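Long-range contacts in (2Z,6E)-hedycaryol synthase (Kitasatospora setae, PDB 4MC3), which catalyses the magnesium-dependent 1,11-cyclization of (2E,6E)-farnesyl diphosphate, with addition of water, to (2Z,6E)-hedycaryol and diphosphate: residues 218-226 with 235-243; 205-216 with 264-275. All blocks are in the same frame, centred on the assembly; numbering follows the deposited sequence.

Contact 1: residues 218-226 with 235-243; sequences ALVNDVFSV and QHNAVTIIR
Asp222 and Asn237 tie the NXXXSXXXE motif of this class I terpene cyclase, at the C-terminal end of helix 204-225, to the start of helix 238-246. The helical parts of the two segments, 218-225 and 238-243, run at 76° to each other, and the tight part of the contact lies where Asp222 faces the first turn of the second helix. Its OD2 accepts a hydrogen bond from Ala238 N at 2.9 Å, from above the carboxylate plane, and also bonds Tyr171. OD1 takes a water at 2.6 Å and a salt bridge from Arg175, a probable substrate-binding residue, so both oxygens of this buried carboxylate are engaged. On the same alanine, Leu219 CD2 presses on Ala238 CB at 3.5 Å, closer than usual for two carbons. Also buried, Val223 CG2 and Val239 CG2 meet at 4.1 Å.

Asn237 is the N-cap of helix 238-246. With CG anti to the backbone N (chi1 -177°), its amide runs antiparallel alongside the Asp222 side chain, the amide and carboxylate planes 31° apart. ND2 donates to Asp222 O at 2.9 Å, while OD1 turns back to cap Val239 N. With an alanine here, Val239 N would probably lose its cap and Asp222 O its amide donor, weakening the join between the two helix ends.

Toward solvent the packing is sparser. Ser225, whose OG bonds Asn221 O, reaches Asn237 only through CB. Exposed Val226 crosses the Asn237 amide with its CB and, of its methyls, uses CG2 alone, against Val239 CB and 3.6 Å from Thr240 OG1.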
loop_
_atom_site.group_PDB
_atom_site.type_symbol
_atom_site.label_atom_id
_atom_site.label_comp_id
_atom_site.label_asym_id
_atom_site.label_seq_id
_atom_site.Cartn_x
_atom_site.Cartn_y
_atom_site.Cartn_z
ATOM N N ALA A 218 -2.126 -5.134 6.496
ATOM C CA ALA A 218 -2.361 -4.102 7.507
ATOM C C ALA A 218 -2.614 -4.642 8.882
ATOM O O ALA A 218 -2.117 -4.053 9.875
ATOM C CB ALA A 218 -3.513 -3.220 7.120
ATOM N N LEU A 219 -3.354 -5.742 8.976
ATOM C CA LEU A 219 -3.691 -6.307 10.271
ATOM C C LEU A 219 -2.446 -6.949 10.910
ATOM O O LEU A 219 -2.252 -6.864 12.134
ATOM C CB LEU A 219 -4.818 -7.316 10.145
ATOM C CG LEU A 219 -6.178 -6.702 9.864
ATOM C CD1 LEU A 219 -7.163 -7.725 9.392
ATOM C CD2 LEU A 219 -6.715 -5.958 11.075
ATOM N N VAL A 220 -1.611 -7.581 10.082
ATOM C CA VAL A 220 -0.333 -8.103 10.597
ATOM C C VAL A 220 0.493 -6.917 11.108
ATOM O O VAL A 220 1.054 -6.982 12.219
ATOM C CB VAL A 220 0.401 -8.934 9.521
ATOM C CG1 VAL A 220 1.871 -9.166 9.896
ATOM C CG2 VAL A 220 -0.370 -10.207 9.296
ATOM N N ASN A 221 0.584 -5.836 10.326
ATOM C CA ASN A 221 1.244 -4.576 10.747
ATOM C C ASN A 221 0.690 -4.098 12.096
ATOM O O ASN A 221 1.461 -3.751 12.970
ATOM C CB ASN A 221 1.178 -3.482 9.665
ATOM C CG ASN A 221 1.753 -2.138 10.106
ATOM O OD1 ASN A 221 1.072 -1.340 10.757
ATOM N ND2 ASN A 221 2.994 -1.853 9.706
ATOM N N ASP A 222 -0.625 -4.134 12.281
ATOM C CA ASP A 222 -1.250 -3.652 13.505
ATOM C C ASP A 222 -0.742 -4.471 14.703
ATOM O O ASP A 222 -0.461 -3.920 15.767
ATOM C CB ASP A 222 -2.783 -3.729 13.439
ATOM C CG ASP A 222 -3.425 -2.652 12.613
ATOM O OD1 ASP A 222 -2.750 -1.830 11.970
ATOM O OD2 ASP A 222 -4.692 -2.628 12.602
ATOM N N VAL A 223 -0.664 -5.780 14.536
ATOM C CA VAL A 223 -0.214 -6.651 15.624
ATOM C C VAL A 223 1.236 -6.352 16.015
ATOM O O VAL A 223 1.561 -6.270 17.217
ATOM C CB VAL A 223 -0.410 -8.138 15.283
ATOM C CG1 VAL A 223 0.246 -9.050 16.315
ATOM C CG2 VAL A 223 -1.898 -8.475 15.144
ATOM N N PHE A 224 2.094 -6.212 15.014
ATOM C CA PHE A 224 3.506 -5.811 15.246
ATOM C C PHE A 224 3.711 -4.376 15.748
ATOM O O PHE A 224 4.767 -4.070 16.279
ATOM C CB PHE A 224 4.388 -6.086 14.019
ATOM C CG PHE A 224 4.704 -7.553 13.816
ATOM C CD1 PHE A 224 4.039 -8.324 12.879
ATOM C CD2 PHE A 224 5.701 -8.164 14.580
ATOM C CE1 PHE A 224 4.340 -9.678 12.700
ATOM C CE2 PHE A 224 6.003 -9.515 14.415
ATOM C CZ PHE A 224 5.316 -10.271 13.476
ATOM N N SER A 225 2.707 -3.517 15.579
ATOM C CA SER A 225 2.749 -2.110 15.915
ATOM C C SER A 225 2.187 -1.800 17.294
ATOM O O SER A 225 2.434 -0.714 17.821
ATOM C CB SER A 225 1.908 -1.316 14.894
ATOM O OG SER A 225 2.599 -1.165 13.693
ATOM N N VAL A 226 1.429 -2.721 17.879
ATOM C CA VAL A 226 0.586 -2.358 19.039
ATOM C C VAL A 226 1.423 -2.274 20.295
ATOM O O VAL A 226 1.549 -1.198 20.862
ATOM C CB VAL A 226 -0.607 -3.325 19.206
ATOM C CG1 VAL A 226 -0.171 -4.658 19.769
ATOM C CG2 VAL A 226 -1.708 -2.704 20.045
ATOM N N GLN A 235 -4.637 5.246 18.468
ATOM C CA GLN A 235 -5.820 4.469 18.769
ATOM C C GLN A 235 -6.194 3.567 17.581
ATOM O O GLN A 235 -6.986 2.615 17.729
ATOM C CB GLN A 235 -6.961 5.462 19.080
ATOM C CG GLN A 235 -7.973 5.024 20.130
ATOM C CD GLN A 235 -7.357 4.695 21.488
ATOM O OE1 GLN A 235 -6.268 5.161 21.829
ATOM N NE2 GLN A 235 -8.066 3.891 22.273
ATOM N N HIS A 236 -5.625 3.871 16.404
ATOM C CA HIS A 236 -6.137 3.381 15.122
ATOM C C HIS A 236 -5.404 2.112 14.779
ATOM O O HIS A 236 -4.499 2.087 13.923
ATOM C CB HIS A 236 -6.059 4.436 14.004
ATOM C CG HIS A 236 -6.959 5.600 14.236
ATOM N ND1 HIS A 236 -6.612 6.653 15.051
ATOM C CD2 HIS A 236 -8.216 5.851 13.807
ATOM C CE1 HIS A 236 -7.613 7.517 15.094
ATOM N NE2 HIS A 236 -8.596 7.055 14.342
ATOM N N ASN A 237 -5.866 1.038 15.415
ATOM C CA ASN A 237 -5.192 -0.263 15.416
ATOM C C ASN A 237 -6.275 -1.247 15.767
ATOM O O ASN A 237 -6.989 -1.077 16.750
ATOM C CB ASN A 237 -4.062 -0.260 16.425
ATOM C CG ASN A 237 -3.255 -1.540 16.443
ATOM O OD1 ASN A 237 -3.764 -2.610 16.727
ATOM N ND2 ASN A 237 -1.946 -1.411 16.167
ATOM N N ALA A 238 -6.380 -2.301 14.986
ATOM C CA ALA A 238 -7.462 -3.261 15.172
ATOM C C ALA A 238 -7.378 -3.923 16.550
ATOM O O ALA A 238 -8.393 -4.265 17.137
ATOM C CB ALA A 238 -7.425 -4.319 14.080
ATOM N N VAL A 239 -6.171 -4.170 17.036
ATOM C CA VAL A 239 -6.005 -4.795 18.341
ATOM C C VAL A 239 -6.645 -3.933 19.418
ATOM O O VAL A 239 -7.472 -4.382 20.225
ATOM C CB VAL A 239 -4.546 -5.057 18.667
ATOM C CG1 VAL A 239 -4.446 -5.646 20.079
ATOM C CG2 VAL A 239 -3.920 -6.001 17.670
ATOM N N THR A 240 -6.259 -2.683 19.410
ATOM C CA THR A 240 -6.771 -1.699 20.368
ATOM C C THR A 240 -8.277 -1.531 20.261
ATOM O O THR A 240 -8.952 -1.408 21.260
ATOM C CB THR A 240 -6.050 -0.347 20.146
ATOM O OG1 THR A 240 -4.650 -0.605 20.246
ATOM C CG2 THR A 240 -6.467 0.688 21.156
ATOM N N ILE A 241 -8.786 -1.455 19.035
ATOM C CA ILE A 241 -10.198 -1.250 18.796
ATOM C C ILE A 241 -11.020 -2.384 19.418
ATOM O O ILE A 241 -12.058 -2.134 20.053
ATOM C CB ILE A 241 -10.481 -1.077 17.303
ATOM C CG1 ILE A 241 -9.963 0.304 16.839
ATOM C CG2 ILE A 241 -11.952 -1.228 17.003
ATOM C CD1 ILE A 241 -9.835 0.462 15.327
ATOM N N ILE A 242 -10.585 -3.612 19.209
ATOM C CA ILE A 242 -11.269 -4.796 19.783
ATOM C C ILE A 242 -11.148 -4.789 21.312
ATOM O O ILE A 242 -12.157 -4.939 22.019
ATOM C CB ILE A 242 -10.751 -6.111 19.171
ATOM C CG1 ILE A 242 -11.137 -6.161 17.668
ATOM C CG2 ILE A 242 -11.269 -7.337 19.939
ATOM C CD1 ILE A 242 -10.456 -7.269 16.896
ATOM N N ARG A 243 -9.924 -4.608 21.821
ATOM C CA ARG A 243 -9.687 -4.569 23.258
ATOM C C ARG A 243 -10.567 -3.530 23.957
ATOM O O ARG A 243 -11.186 -3.836 24.985
ATOM C CB ARG A 243 -8.199 -4.280 23.540
ATOM C CG ARG A 243 -7.758 -4.488 24.989
ATOM C CD ARG A 243 -6.303 -4.099 25.161
ATOM N NE ARG A 243 -6.021 -2.722 24.737
ATOM C CZ ARG A 243 -6.320 -1.625 25.435
ATOM N NH1 ARG A 243 -6.928 -1.712 26.616
ATOM N NH2 ARG A 243 -6.009 -0.427 24.942
HETATM O O HOH W 1 -1.658 0.452 12.721
#

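Contact 2: residues 205-216 with 264-275; sequences PMNKLRRAGALH and QLHTVLQARQEL
Lys208 reaches across to Glu274 as a knob in the hole formed by Thr267, Gln270, Ala271 and Glu274, joining two antiparallel helices of the all-helical terpene cyclase fold. The segment axes approach to 8.3 Å and cross at -153°. Fully extended from chi1 (179°) to chi4, the lysine runs its methylenes over Thr267 CG2 and Ala271 CB and brings NZ to the syn side of Glu274 OE1 at 3.0 Å. A weaker bond joins Lys208 NZ to Glu274 OE2 at 3.3 Å.

Behind this salt bridge, small residues let the backbones close in. Ala212 CB sits against Thr267 CG2, and Val268 CG2 comes within 3.5 Å of Gly213 N. Leu209 sends CD1 obliquely against Val268 CG1 at 3.6 Å. At one end Pro205 CB lies on Leu275, while Met206, bent at chi2 and chi3, swings CE onto Leu275 CD2 at 3.8 Å. At the other, Gln264 folds at chi2 (-48°), laying OE1 beside Ala212 and Leu215, and the His216 ring turns its edge to Leu265 N.

Apolar packing thus carries the interior, with the one salt bridge between the segments at the partly exposed side, where the ammonium probably stabilises the ionised carboxylate.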
loop_
_atom_site.group_PDB
_atom_site.type_symbol
_atom_site.label_atom_id
_atom_site.label_comp_id
_atom_site.label_asym_id
_atom_site.label_seq_id
_atom_site.Cartn_x
_atom_site.Cartn_y
_atom_site.Cartn_z
ATOM N N PRO A 205 -13.675 -10.168 -8.503
ATOM C CA PRO A 205 -12.645 -10.930 -7.827
ATOM C C PRO A 205 -11.385 -10.085 -7.566
ATOM O O PRO A 205 -10.720 -10.296 -6.549
ATOM C CB PRO A 205 -12.359 -12.090 -8.806
ATOM C CG PRO A 205 -13.657 -12.292 -9.540
ATOM C CD PRO A 205 -14.281 -10.932 -9.627
ATOM N N MET A 206 -11.032 -9.168 -8.470
ATOM C CA MET A 206 -9.816 -8.361 -8.261
ATOM C C MET A 206 -10.029 -7.397 -7.095
ATOM O O MET A 206 -9.110 -7.160 -6.289
ATOM C CB MET A 206 -9.416 -7.606 -9.503
ATOM C CG MET A 206 -7.981 -7.078 -9.483
ATOM S SD MET A 206 -6.796 -8.445 -9.534
ATOM C CE MET A 206 -6.398 -8.585 -11.262
ATOM N N ASN A 207 -11.206 -6.814 -6.994
ATOM C CA ASN A 207 -11.493 -5.928 -5.865
ATOM C C ASN A 207 -11.416 -6.678 -4.542
ATOM O O ASN A 207 -10.909 -6.152 -3.547
ATOM C CB ASN A 207 -12.874 -5.247 -6.020
ATOM C CG ASN A 207 -12.944 -4.257 -7.168
ATOM O OD1 ASN A 207 -11.961 -3.720 -7.659
ATOM N ND2 ASN A 207 -14.170 -3.972 -7.572
ATOM N N LYS A 208 -11.918 -7.908 -4.522
ATOM C CA LYS A 208 -11.938 -8.747 -3.344
ATOM C C LYS A 208 -10.530 -9.095 -2.956
ATOM O O LYS A 208 -10.165 -9.120 -1.749
ATOM C CB LYS A 208 -12.765 -9.995 -3.639
ATOM C CG LYS A 208 -12.884 -11.039 -2.519
ATOM C CD LYS A 208 -13.828 -12.144 -2.998
ATOM C CE LYS A 208 -13.855 -13.325 -2.047
ATOM N NZ LYS A 208 -14.895 -14.338 -2.407
ATOM N N LEU A 209 -9.725 -9.440 -3.959
ATOM C CA LEU A 209 -8.302 -9.759 -3.726
ATOM C C LEU A 209 -7.537 -8.561 -3.163
ATOM O O LEU A 209 -6.734 -8.727 -2.215
ATOM C CB LEU A 209 -7.662 -10.192 -5.076
ATOM C CG LEU A 209 -6.157 -10.505 -5.059
ATOM C CD1 LEU A 209 -5.814 -11.626 -4.113
ATOM C CD2 LEU A 209 -5.697 -10.826 -6.477
ATOM N N ARG A 210 -7.739 -7.411 -3.782
ATOM C CA ARG A 210 -7.036 -6.179 -3.393
ATOM C C ARG A 210 -7.388 -5.846 -1.920
ATOM O O ARG A 210 -6.508 -5.562 -1.119
ATOM C CB ARG A 210 -7.448 -5.024 -4.318
ATOM C CG ARG A 210 -6.876 -3.645 -4.023
ATOM C CD ARG A 210 -7.351 -2.538 -4.959
ATOM N NE ARG A 210 -6.945 -2.864 -6.314
ATOM C CZ ARG A 210 -7.753 -3.229 -7.337
ATOM N NH1 ARG A 210 -9.054 -3.223 -7.248
ATOM N NH2 ARG A 210 -7.191 -3.573 -8.494
ATOM N N ARG A 211 -8.659 -5.872 -1.566
ATOM C CA ARG A 211 -9.071 -5.563 -0.203
ATOM C C ARG A 211 -8.533 -6.554 0.792
ATOM O O ARG A 211 -7.946 -6.167 1.833
ATOM C CB ARG A 211 -10.606 -5.462 -0.094
ATOM C CG ARG A 211 -11.052 -5.328 1.372
ATOM C CD ARG A 211 -12.563 -5.175 1.473
ATOM N NE ARG A 211 -12.956 -5.309 2.868
ATOM C CZ ARG A 211 -13.341 -4.338 3.691
ATOM N NH1 ARG A 211 -13.433 -3.086 3.307
ATOM N NH2 ARG A 211 -13.677 -4.678 4.930
ATOM N N ALA A 212 -8.676 -7.850 0.521
ATOM C CA ALA A 212 -8.218 -8.847 1.459
ATOM C C ALA A 212 -6.732 -8.864 1.615
ATOM O O ALA A 212 -6.203 -9.038 2.739
ATOM C CB ALA A 212 -8.732 -10.222 1.063
ATOM N N GLY A 213 -5.995 -8.706 0.509
ATOM C CA GLY A 213 -4.564 -8.668 0.598
ATOM C C GLY A 213 -4.101 -7.464 1.398
ATOM O O GLY A 213 -3.190 -7.555 2.255
ATOM N N ALA A 214 -4.719 -6.306 1.119
ATOM C CA ALA A 214 -4.353 -5.053 1.817
ATOM C C ALA A 214 -4.636 -5.221 3.319
ATOM O O ALA A 214 -3.831 -4.781 4.152
ATOM C CB ALA A 214 -5.066 -3.836 1.259
ATOM N N LEU A 215 -5.752 -5.841 3.663
ATOM C CA LEU A 215 -6.135 -6.011 5.052
ATOM C C LEU A 215 -5.291 -7.064 5.754
ATOM O O LEU A 215 -4.960 -6.886 6.930
ATOM C CB LEU A 215 -7.618 -6.299 5.212
ATOM C CG LEU A 215 -8.524 -5.078 4.933
ATOM C CD1 LEU A 215 -9.983 -5.501 5.100
ATOM C CD2 LEU A 215 -8.190 -3.800 5.754
ATOM N N HIS A 216 -4.888 -8.113 5.063
ATOM C CA HIS A 216 -3.977 -9.089 5.688
ATOM C C HIS A 216 -2.690 -8.405 6.144
ATOM O O HIS A 216 -2.264 -8.490 7.303
ATOM C CB HIS A 216 -3.643 -10.197 4.722
ATOM C CG HIS A 216 -2.793 -11.279 5.298
ATOM N ND1 HIS A 216 -1.440 -11.141 5.501
ATOM C CD2 HIS A 216 -3.119 -12.527 5.734
ATOM C CE1 HIS A 216 -0.959 -12.275 6.014
ATOM N NE2 HIS A 216 -1.952 -13.129 6.157
ATOM N N GLN A 264 -8.664 -13.131 6.092
ATOM C CA GLN A 264 -8.187 -12.424 4.911
ATOM C C GLN A 264 -7.396 -13.330 3.971
ATOM O O GLN A 264 -7.559 -13.218 2.742
ATOM C CB GLN A 264 -7.373 -11.148 5.233
ATOM C CG GLN A 264 -8.038 -10.131 6.141
ATOM C CD GLN A 264 -9.437 -9.843 5.688
ATOM O OE1 GLN A 264 -9.692 -9.471 4.538
ATOM N NE2 GLN A 264 -10.384 -10.057 6.586
ATOM N N LEU A 265 -6.530 -14.157 4.551
ATOM C CA LEU A 265 -5.778 -15.135 3.777
ATOM C C LEU A 265 -6.681 -16.032 2.951
ATOM O O LEU A 265 -6.437 -16.226 1.747
ATOM C CB LEU A 265 -4.843 -15.978 4.633
ATOM C CG LEU A 265 -4.153 -17.098 3.860
ATOM C CD1 LEU A 265 -3.271 -16.588 2.725
ATOM C CD2 LEU A 265 -3.377 -17.925 4.888
ATOM N N HIS A 266 -7.693 -16.601 3.591
ATOM C CA HIS A 266 -8.590 -17.489 2.876
ATOM C C HIS A 266 -9.419 -16.763 1.825
ATOM O O HIS A 266 -9.676 -17.310 0.759
ATOM C CB HIS A 266 -9.409 -18.306 3.857
ATOM C CG HIS A 266 -8.581 -19.356 4.547
ATOM N ND1 HIS A 266 -8.236 -20.541 3.933
ATOM C CD2 HIS A 266 -7.950 -19.356 5.745
ATOM C CE1 HIS A 266 -7.471 -21.249 4.746
ATOM N NE2 HIS A 266 -7.279 -20.551 5.851
ATOM N N THR A 267 -9.720 -15.477 2.069
ATOM C CA THR A 267 -10.359 -14.633 1.081
ATOM C C THR A 267 -9.429 -14.361 -0.133
ATOM O O THR A 267 -9.900 -14.331 -1.286
ATOM C CB THR A 267 -10.844 -13.319 1.729
ATOM O OG1 THR A 267 -11.755 -13.623 2.807
ATOM C CG2 THR A 267 -11.559 -12.460 0.762
ATOM N N VAL A 268 -8.134 -14.159 0.125
ATOM C CA VAL A 268 -7.155 -14.030 -0.960
ATOM C C VAL A 268 -7.129 -15.297 -1.826
ATOM O O VAL A 268 -7.170 -15.206 -3.056
ATOM C CB VAL A 268 -5.736 -13.674 -0.458
ATOM C CG1 VAL A 268 -4.674 -13.922 -1.525
ATOM C CG2 VAL A 268 -5.757 -12.202 -0.003
ATOM N N LEU A 269 -7.086 -16.455 -1.162
ATOM C CA LEU A 269 -7.004 -17.764 -1.853
ATOM C C LEU A 269 -8.233 -17.962 -2.728
ATOM O O LEU A 269 -8.139 -18.302 -3.929
ATOM C CB LEU A 269 -6.819 -18.895 -0.847
ATOM C CG LEU A 269 -5.439 -18.993 -0.195
ATOM C CD1 LEU A 269 -5.458 -19.912 1.025
ATOM C CD2 LEU A 269 -4.386 -19.437 -1.209
ATOM N N GLN A 270 -9.391 -17.687 -2.149
ATOM C CA GLN A 270 -10.662 -17.776 -2.880
ATOM C C GLN A 270 -10.728 -16.807 -4.046
ATOM O O GLN A 270 -11.126 -17.183 -5.137
ATOM C CB GLN A 270 -11.848 -17.528 -1.942
ATOM C CG GLN A 270 -13.208 -17.861 -2.568
ATOM C CD GLN A 270 -14.415 -17.502 -1.689
ATOM O OE1 GLN A 270 -14.293 -17.262 -0.487
ATOM N NE2 GLN A 270 -15.595 -17.464 -2.303
ATOM N N ALA A 271 -10.346 -15.540 -3.821
ATOM C CA ALA A 271 -10.448 -14.530 -4.860
ATOM C C ALA A 271 -9.567 -14.854 -6.076
ATOM O O ALA A 271 -9.884 -14.473 -7.216
ATOM C CB ALA A 271 -10.076 -13.160 -4.333
ATOM N N ARG A 272 -8.390 -15.422 -5.806
ATOM C CA ARG A 272 -7.502 -15.819 -6.906
ATOM C C ARG A 272 -8.158 -16.839 -7.820
ATOM O O ARG A 272 -8.074 -16.728 -9.034
ATOM C CB ARG A 272 -6.172 -16.346 -6.393
ATOM C CG ARG A 272 -5.297 -15.214 -5.853
ATOM C CD ARG A 272 -3.921 -15.732 -5.447
ATOM N NE ARG A 272 -3.098 -15.994 -6.632
ATOM C CZ ARG A 272 -1.891 -16.553 -6.608
ATOM N NH1 ARG A 272 -1.337 -16.957 -5.461
ATOM N NH2 ARG A 272 -1.235 -16.733 -7.741
ATOM N N GLN A 273 -8.845 -17.802 -7.217
ATOM C CA GLN A 273 -9.569 -18.811 -7.997
ATOM C C GLN A 273 -10.682 -18.169 -8.792
ATOM O O GLN A 273 -10.882 -18.467 -9.978
ATOM C CB GLN A 273 -10.109 -19.905 -7.064
ATOM C CG GLN A 273 -9.002 -20.816 -6.555
ATOM C CD GLN A 273 -8.008 -21.231 -7.657
ATOM O OE1 GLN A 273 -8.364 -21.972 -8.582
ATOM N NE2 GLN A 273 -6.759 -20.744 -7.562
ATOM N N GLU A 274 -11.425 -17.291 -8.129
ATOM C CA GLU A 274 -12.535 -16.593 -8.737
ATOM C C GLU A 274 -12.064 -15.691 -9.876
ATOM O O GLU A 274 -12.753 -15.516 -10.887
ATOM C CB GLU A 274 -13.312 -15.813 -7.670
ATOM C CG GLU A 274 -14.082 -16.732 -6.713
ATOM C CD GLU A 274 -14.667 -16.016 -5.515
ATOM O OE1 GLU A 274 -14.399 -14.810 -5.308
ATOM O OE2 GLU A 274 -15.398 -16.675 -4.752
ATOM N N LEU A 275 -10.862 -15.136 -9.740
ATOM C CA LEU A 275 -10.333 -14.307 -10.791
ATOM C C LEU A 275 -10.092 -15.095 -12.075
ATOM O O LEU A 275 -10.405 -14.633 -13.164
ATOM C CB LEU A 275 -9.034 -13.658 -10.320
ATOM C CG LEU A 275 -8.259 -12.836 -11.320
ATOM C CD1 LEU A 275 -9.039 -11.645 -11.876
ATOM C CD2 LEU A 275 -6.938 -12.354 -10.704
#

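Helix 204-225 serves both contacts: its 205-216 part packs lengthwise on helix 250-282 in contact 2, and its 218-226 end meets the short helix 238-246 in contact 1. The centres are 20 Å apart, yet the contacts touch where Leu219 CD1 packs on Gln264 CG at 4.1 Å. Helices 238-246 and 250-282 follow each other in the chain. Contact 1 lies nearer the active site chemistry: Asn221, which touches the bound nerolidol, and Ser225 are probable magnesium ligands, and the Ser225 side chain is about 8 Å from nerolidol. In contact 2 the His216 side chain is about 10 Å from the bound nerolidol. Arg175 also lies near contact 2, its side chain about 4 Å from that of Leu215.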